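Local coordinates for putative oxidoreductase (Bacteroides fragilis NCTC 9343, PDB 3FHL), which probably acts as a nucleotide-dependent oxidoreductase of the Gfo/Idh/MocA family, at residues L143-R157 with Y235-T249. Numbering follows the deposited sequence.
Sequences LGRLVEYESTFARYR and YLMREAEPRFALHGT
Tyr235 sits between Arg155 and Arg157. Its CE1 lies 3.6 Å from Arg155 CD, and the same CE1 atom lies over the centre of one face of the Arg157 guanidinium, which is poorly ordered. Arg155 reaches the hydroxyl with an extended chain, and NH1 gives OH a weak hydrogen bond. Arg157 N also donates to Tyr235 O, 2.9 Å away. Chi1 of -179° swings the Tyr156 ring away from its own N, and one face of it lies against Arg238. Arg238 CB stands 4.0 Å from the centroid of the Tyr156 ring in a CH-pi contact. The Tyr156 hydroxyl bonds to Thr249 O of the second subunit.

Arg243 is also heavily buried by the contact. Its chain bends at chi2 (75°), and the guanidinium lies between the Phe153 and Phe244 rings. Arg243 CZ is 4.2 Å from the centroid of the Phe153 ring, a cation-pi contact over the ring face. In the guanidinium plane, Arg243 NH2 donates an almost straight bond to Ser151 OG (2.9 Å, 171°). Helix 180-191 packs on this side, where Leu183 touches Arg243, Ser151 and Phe153.

Strands 146-154 and 244-248 pair antiparallel in the mixed sheet of the C-terminal alpha/beta domain. A classic beta bulge sets Val147 and Glu148 against His247, whose O accepts from both backbone N atoms. Along the paired strands, the face of Tyr149, Ser151, Phe244 and Leu246 packs on helices 129-139 and 180-191. The face of Glu148, Glu150 and His247 instead meets the second subunit, where Lys232 forms salt bridges with both glutamates.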
loop_
_atom_site.group_PDB
_atom_site.type_symbol
_atom_site.label_atom_id
_atom_site.label_comp_id
_atom_site.label_asym_id
_atom_site.label_seq_id
_atom_site.Cartn_x
_atom_site.Cartn_y
_atom_site.Cartn_z
ATOM N N LEU C 143 8.866 8.833 16.854
ATOM C CA LEU C 143 7.881 7.740 16.705
ATOM C C LEU C 143 8.147 6.599 17.667
ATOM O O LEU C 143 7.410 5.619 17.678
ATOM C CB LEU C 143 7.866 7.207 15.260
ATOM C CG LEU C 143 7.690 8.259 14.163
ATOM C CD1 LEU C 143 7.639 7.626 12.774
ATOM C CD2 LEU C 143 6.429 9.086 14.417
ATOM N N GLY C 144 9.194 6.732 18.486
ATOM C CA GLY C 144 9.654 5.627 19.321
ATOM C C GLY C 144 10.521 4.739 18.455
ATOM O O GLY C 144 11.325 5.234 17.677
ATOM N N ARG C 145 10.365 3.425 18.584
ATOM C CA ARG C 145 11.054 2.482 17.692
ATOM C C ARG C 145 10.246 2.360 16.395
ATOM O O ARG C 145 9.065 2.027 16.448
ATOM C CB ARG C 145 11.177 1.125 18.375
ATOM C CG ARG C 145 11.625 -0.001 17.462
ATOM C CD ARG C 145 11.905 -1.277 18.224
ATOM N NE ARG C 145 10.803 -1.736 19.072
ATOM C CZ ARG C 145 9.838 -2.566 18.677
ATOM N NH1 ARG C 145 9.804 -3.007 17.427
ATOM N NH2 ARG C 145 8.894 -2.943 19.530
ATOM N N LEU C 146 10.866 2.634 15.247
ATOM C CA LEU C 146 10.169 2.528 13.956
ATOM C C LEU C 146 9.892 1.071 13.611
ATOM O O LEU C 146 10.771 0.201 13.767
ATOM C CB LEU C 146 10.972 3.174 12.824
ATOM C CG LEU C 146 10.284 3.292 11.449
ATOM C CD1 LEU C 146 9.287 4.420 11.447
ATOM C CD2 LEU C 146 11.319 3.484 10.358
ATOM N N VAL C 147 8.666 0.804 13.153
ATOM C CA VAL C 147 8.290 -0.552 12.733
ATOM C C VAL C 147 7.883 -0.655 11.267
ATOM O O VAL C 147 7.957 -1.738 10.681
ATOM C CB VAL C 147 7.203 -1.182 13.658
ATOM C CG1 VAL C 147 7.644 -1.156 15.115
ATOM C CG2 VAL C 147 5.845 -0.478 13.503
ATOM N N GLU C 148 7.470 0.459 10.660
ATOM C CA GLU C 148 7.000 0.418 9.281
ATOM C C GLU C 148 7.293 1.708 8.529
ATOM O O GLU C 148 7.147 2.789 9.081
ATOM C CB GLU C 148 5.489 0.104 9.224
ATOM C CG GLU C 148 4.930 0.046 7.796
ATOM C CD GLU C 148 3.562 -0.621 7.680
ATOM O OE1 GLU C 148 2.738 -0.474 8.615
ATOM O OE2 GLU C 148 3.321 -1.275 6.634
ATOM N N TYR C 149 7.686 1.564 7.266
ATOM C CA TYR C 149 8.053 2.677 6.405
ATOM C C TYR C 149 7.379 2.444 5.071
ATOM O O TYR C 149 7.635 1.434 4.399
ATOM C CB TYR C 149 9.580 2.665 6.217
ATOM C CG TYR C 149 10.167 3.644 5.220
ATOM C CD1 TYR C 149 10.497 4.949 5.611
ATOM C CD2 TYR C 149 10.440 3.253 3.906
ATOM C CE1 TYR C 149 11.080 5.830 4.720
ATOM C CE2 TYR C 149 11.014 4.126 2.997
ATOM C CZ TYR C 149 11.342 5.415 3.415
ATOM O OH TYR C 149 11.904 6.284 2.523
ATOM N N GLU C 150 6.524 3.383 4.692
ATOM C CA GLU C 150 5.846 3.350 3.402
ATOM C C GLU C 150 6.171 4.603 2.642
ATOM O O GLU C 150 6.057 5.709 3.178
ATOM C CB GLU C 150 4.335 3.269 3.589
ATOM C CG GLU C 150 3.889 1.986 4.297
ATOM C CD GLU C 150 2.504 2.094 4.893
ATOM O OE1 GLU C 150 1.559 2.521 4.192
ATOM O OE2 GLU C 150 2.363 1.745 6.075
ATOM N N SER C 151 6.551 4.440 1.386
ATOM C CA SER C 151 6.938 5.579 0.571
ATOM C C SER C 151 6.303 5.395 -0.806
ATOM O O SER C 151 6.516 4.383 -1.463
ATOM C CB SER C 151 8.483 5.663 0.508
ATOM O OG SER C 151 8.945 6.558 -0.491
ATOM N N THR C 152 5.516 6.376 -1.239
ATOM C CA THR C 152 4.721 6.251 -2.448
ATOM C C THR C 152 4.729 7.515 -3.289
ATOM O O THR C 152 4.566 8.601 -2.743
ATOM C CB THR C 152 3.220 5.976 -2.089
ATOM O OG1 THR C 152 3.129 4.813 -1.269
ATOM C CG2 THR C 152 2.319 5.819 -3.348
ATOM N N PHE C 153 4.908 7.375 -4.605
ATOM C CA PHE C 153 4.593 8.460 -5.539
ATOM C C PHE C 153 3.245 8.247 -6.231
ATOM O O PHE C 153 3.120 7.463 -7.179
ATOM C CB PHE C 153 5.679 8.635 -6.607
ATOM C CG PHE C 153 6.843 9.484 -6.181
ATOM C CD1 PHE C 153 6.644 10.733 -5.587
ATOM C CD2 PHE C 153 8.151 9.052 -6.412
ATOM C CE1 PHE C 153 7.728 11.522 -5.210
ATOM C CE2 PHE C 153 9.243 9.839 -6.035
ATOM C CZ PHE C 153 9.031 11.069 -5.434
ATOM N N ALA C 154 2.243 8.977 -5.758
ATOM C CA ALA C 154 0.898 8.902 -6.283
ATOM C C ALA C 154 0.718 9.900 -7.417
ATOM O O ALA C 154 0.967 11.100 -7.257
ATOM C CB ALA C 154 -0.079 9.180 -5.175
ATOM N N ARG C 155 0.300 9.407 -8.571
ATOM C CA ARG C 155 0.038 10.288 -9.704
ATOM C C ARG C 155 -1.292 9.910 -10.340
ATOM O O ARG C 155 -1.820 8.836 -10.087
ATOM C CB ARG C 155 1.171 10.184 -10.737
ATOM C CG ARG C 155 2.531 10.674 -10.229
ATOM C CD ARG C 155 3.492 10.975 -11.372
ATOM N NE ARG C 155 4.688 11.681 -10.911
ATOM C CZ ARG C 155 5.787 11.874 -11.638
ATOM N NH1 ARG C 155 5.868 11.405 -12.881
ATOM N NH2 ARG C 155 6.815 12.531 -11.112
ATOM N N TYR C 156 -1.834 10.799 -11.161
ATOM C CA TYR C 156 -3.039 10.494 -11.897
ATOM C C TYR C 156 -2.953 11.062 -13.305
ATOM O O TYR C 156 -3.128 12.262 -13.505
ATOM C CB TYR C 156 -4.313 10.987 -11.169
ATOM C CG TYR C 156 -5.575 10.631 -11.932
ATOM C CD1 TYR C 156 -6.030 9.311 -11.986
ATOM C CD2 TYR C 156 -6.284 11.601 -12.646
ATOM C CE1 TYR C 156 -7.164 8.974 -12.710
ATOM C CE2 TYR C 156 -7.405 11.275 -13.385
ATOM C CZ TYR C 156 -7.844 9.955 -13.411
ATOM O OH TYR C 156 -8.958 9.613 -14.136
ATOM N N ARG C 157 -2.743 10.171 -14.242
ATOM C CA ARG C 157 -2.718 10.488 -15.631
ATOM C C ARG C 157 -3.312 9.335 -16.431
ATOM O O ARG C 157 -2.644 8.384 -16.727
ATOM C CB ARG C 157 -1.284 10.763 -16.056
ATOM C CG ARG C 157 -1.114 11.099 -17.506
ATOM C CD ARG C 157 0.056 12.027 -17.722
ATOM N NE ARG C 157 1.275 11.303 -18.010
ATOM C CZ ARG C 157 2.467 11.613 -17.533
ATOM N NH1 ARG C 157 2.617 12.647 -16.733
ATOM N NH2 ARG C 157 3.513 10.876 -17.858
ATOM N N TYR C 235 0.258 5.616 -11.792
ATOM C CA TYR C 235 -0.340 6.694 -12.575
ATOM C C TYR C 235 -1.867 6.718 -12.482
ATOM O O TYR C 235 -2.516 7.530 -13.134
ATOM C CB TYR C 235 0.097 6.600 -14.034
ATOM C CG TYR C 235 1.357 7.376 -14.342
ATOM C CD1 TYR C 235 1.392 8.765 -14.219
ATOM C CD2 TYR C 235 2.508 6.725 -14.768
ATOM C CE1 TYR C 235 2.540 9.481 -14.515
ATOM C CE2 TYR C 235 3.662 7.435 -15.074
ATOM C CZ TYR C 235 3.674 8.809 -14.934
ATOM O OH TYR C 235 4.826 9.508 -15.223
ATOM N N LEU C 236 -2.439 5.840 -11.664
ATOM C CA LEU C 236 -3.887 5.854 -11.452
ATOM C C LEU C 236 -4.252 5.894 -9.977
ATOM O O LEU C 236 -4.699 4.894 -9.402
ATOM C CB LEU C 236 -4.539 4.659 -12.154
ATOM C CG LEU C 236 -4.641 4.725 -13.682
ATOM C CD1 LEU C 236 -5.294 3.425 -14.174
ATOM C CD2 LEU C 236 -5.428 5.968 -14.151
ATOM N N MET C 237 -3.990 7.041 -9.357
ATOM C CA MET C 237 -4.356 7.301 -7.968
ATOM C C MET C 237 -4.939 8.704 -7.921
ATOM O O MET C 237 -4.267 9.655 -7.486
ATOM C CB MET C 237 -3.159 7.200 -6.998
ATOM C CG MET C 237 -2.541 5.832 -6.813
ATOM S SD MET C 237 -1.247 5.768 -5.541
ATOM C CE MET C 237 -0.999 4.004 -5.435
ATOM N N ARG C 238 -6.183 8.839 -8.384
ATOM C CA ARG C 238 -6.850 10.147 -8.433
ATOM C C ARG C 238 -6.870 10.832 -7.085
ATOM O O ARG C 238 -6.653 12.039 -6.991
ATOM C CB ARG C 238 -8.261 10.079 -9.040
ATOM C CG ARG C 238 -8.730 11.469 -9.469
ATOM C CD ARG C 238 -9.857 11.458 -10.450
ATOM N NE ARG C 238 -9.918 12.739 -11.144
ATOM C CZ ARG C 238 -10.598 12.968 -12.266
ATOM N NH1 ARG C 238 -11.298 12.005 -12.843
ATOM N NH2 ARG C 238 -10.569 14.172 -12.820
ATOM N N GLU C 239 -7.126 10.055 -6.037
ATOM C CA GLU C 239 -6.927 10.541 -4.697
ATOM C C GLU C 239 -5.627 9.911 -4.204
ATOM O O GLU C 239 -5.498 8.690 -4.132
ATOM C CB GLU C 239 -8.104 10.190 -3.796
ATOM C CG GLU C 239 -7.946 10.664 -2.351
ATOM C CD GLU C 239 -7.990 12.181 -2.196
ATOM O OE1 GLU C 239 -8.451 12.895 -3.123
ATOM O OE2 GLU C 239 -7.572 12.646 -1.117
ATOM N N ALA C 240 -4.665 10.772 -3.903
ATOM C CA ALA C 240 -3.311 10.362 -3.653
ATOM C C ALA C 240 -3.190 9.630 -2.332
ATOM O O ALA C 240 -3.757 10.041 -1.325
ATOM C CB ALA C 240 -2.388 11.586 -3.668
ATOM N N GLU C 241 -2.444 8.531 -2.350
ATOM C CA GLU C 241 -1.982 7.912 -1.110
ATOM C C GLU C 241 -0.855 8.778 -0.517
ATOM O O GLU C 241 -0.289 9.603 -1.230
ATOM C CB GLU C 241 -1.513 6.477 -1.401
ATOM C CG GLU C 241 -2.695 5.543 -1.528
ATOM C CD GLU C 241 -2.382 4.196 -2.156
ATOM O OE1 GLU C 241 -1.270 3.652 -1.970
ATOM O OE2 GLU C 241 -3.291 3.666 -2.825
ATOM N N PRO C 242 -0.537 8.620 0.790
ATOM C CA PRO C 242 0.516 9.458 1.362
ATOM C C PRO C 242 1.852 9.278 0.652
ATOM O O PRO C 242 2.157 8.180 0.178
ATOM C CB PRO C 242 0.642 8.934 2.791
ATOM C CG PRO C 242 -0.711 8.324 3.085
ATOM C CD PRO C 242 -1.143 7.727 1.800
ATOM N N ARG C 243 2.624 10.359 0.573
ATOM C CA ARG C 243 3.999 10.312 0.108
ATOM C C ARG C 243 4.821 9.467 1.084
ATOM O O ARG C 243 5.595 8.612 0.668
ATOM C CB ARG C 243 4.570 11.740 -0.008
ATOM C CG ARG C 243 6.078 11.812 -0.317
ATOM C CD ARG C 243 6.426 11.476 -1.766
ATOM N NE ARG C 243 7.866 11.264 -1.928
ATOM C CZ ARG C 243 8.490 10.116 -1.674
ATOM N NH1 ARG C 243 9.802 10.019 -1.848
ATOM N NH2 ARG C 243 7.806 9.065 -1.245
ATOM N N PHE C 244 4.620 9.704 2.374
ATOM C CA PHE C 244 5.227 8.879 3.411
ATOM C C PHE C 244 4.203 8.519 4.461
ATOM O O PHE C 244 3.374 9.350 4.851
ATOM C CB PHE C 244 6.388 9.600 4.107
ATOM C CG PHE C 244 7.656 9.670 3.285
ATOM C CD1 PHE C 244 8.059 10.876 2.712
ATOM C CD2 PHE C 244 8.451 8.537 3.087
ATOM C CE1 PHE C 244 9.244 10.948 1.939
ATOM C CE2 PHE C 244 9.617 8.606 2.323
ATOM C CZ PHE C 244 10.017 9.805 1.750
ATOM N N ALA C 245 4.267 7.281 4.933
ATOM C CA ALA C 245 3.559 6.914 6.151
ATOM C C ALA C 245 4.526 6.073 6.941
ATOM O O ALA C 245 4.959 5.029 6.475
ATOM C CB ALA C 245 2.278 6.126 5.848
ATOM N N LEU C 246 4.887 6.557 8.120
ATOM C CA LEU C 246 5.797 5.832 8.991
ATOM C C LEU C 246 5.068 5.522 10.273
ATOM O O LEU C 246 4.287 6.333 10.737
ATOM C CB LEU C 246 7.048 6.672 9.284
ATOM C CG LEU C 246 8.148 6.658 8.213
ATOM C CD1 LEU C 246 7.777 7.481 7.017
ATOM C CD2 LEU C 246 9.432 7.204 8.817
ATOM N N HIS C 247 5.337 4.349 10.840
ATOM C CA HIS C 247 4.664 3.937 12.061
ATOM C C HIS C 247 5.712 3.440 13.018
ATOM O O HIS C 247 6.598 2.693 12.629
ATOM C CB HIS C 247 3.622 2.821 11.773
ATOM C CG HIS C 247 2.494 3.265 10.882
ATOM N ND1 HIS C 247 1.596 4.240 11.253
ATOM C CD2 HIS C 247 2.141 2.885 9.633
ATOM C CE1 HIS C 247 0.745 4.452 10.266
ATOM N NE2 HIS C 247 1.047 3.635 9.272
ATOM N N GLY C 248 5.606 3.861 14.274
ATOM C CA GLY C 248 6.486 3.356 15.317
ATOM C C GLY C 248 5.698 2.947 16.537
ATOM O O GLY C 248 4.456 3.035 16.547
ATOM N N THR C 249 6.413 2.507 17.568
ATOM C CA THR C 249 5.791 2.088 18.837
ATOM C C THR C 249 5.008 3.204 19.526
ATOM O O THR C 249 3.997 2.945 20.175
ATOM C CB THR C 249 6.835 1.497 19.834
ATOM O OG1 THR C 249 7.917 2.433 20.031
ATOM C CG2 THR C 249 7.397 0.188 19.286
HETATM O O HOH W 1 0.654 3.729 -0.081
HETATM O O HOH W 2 2.950 5.806 1.401
#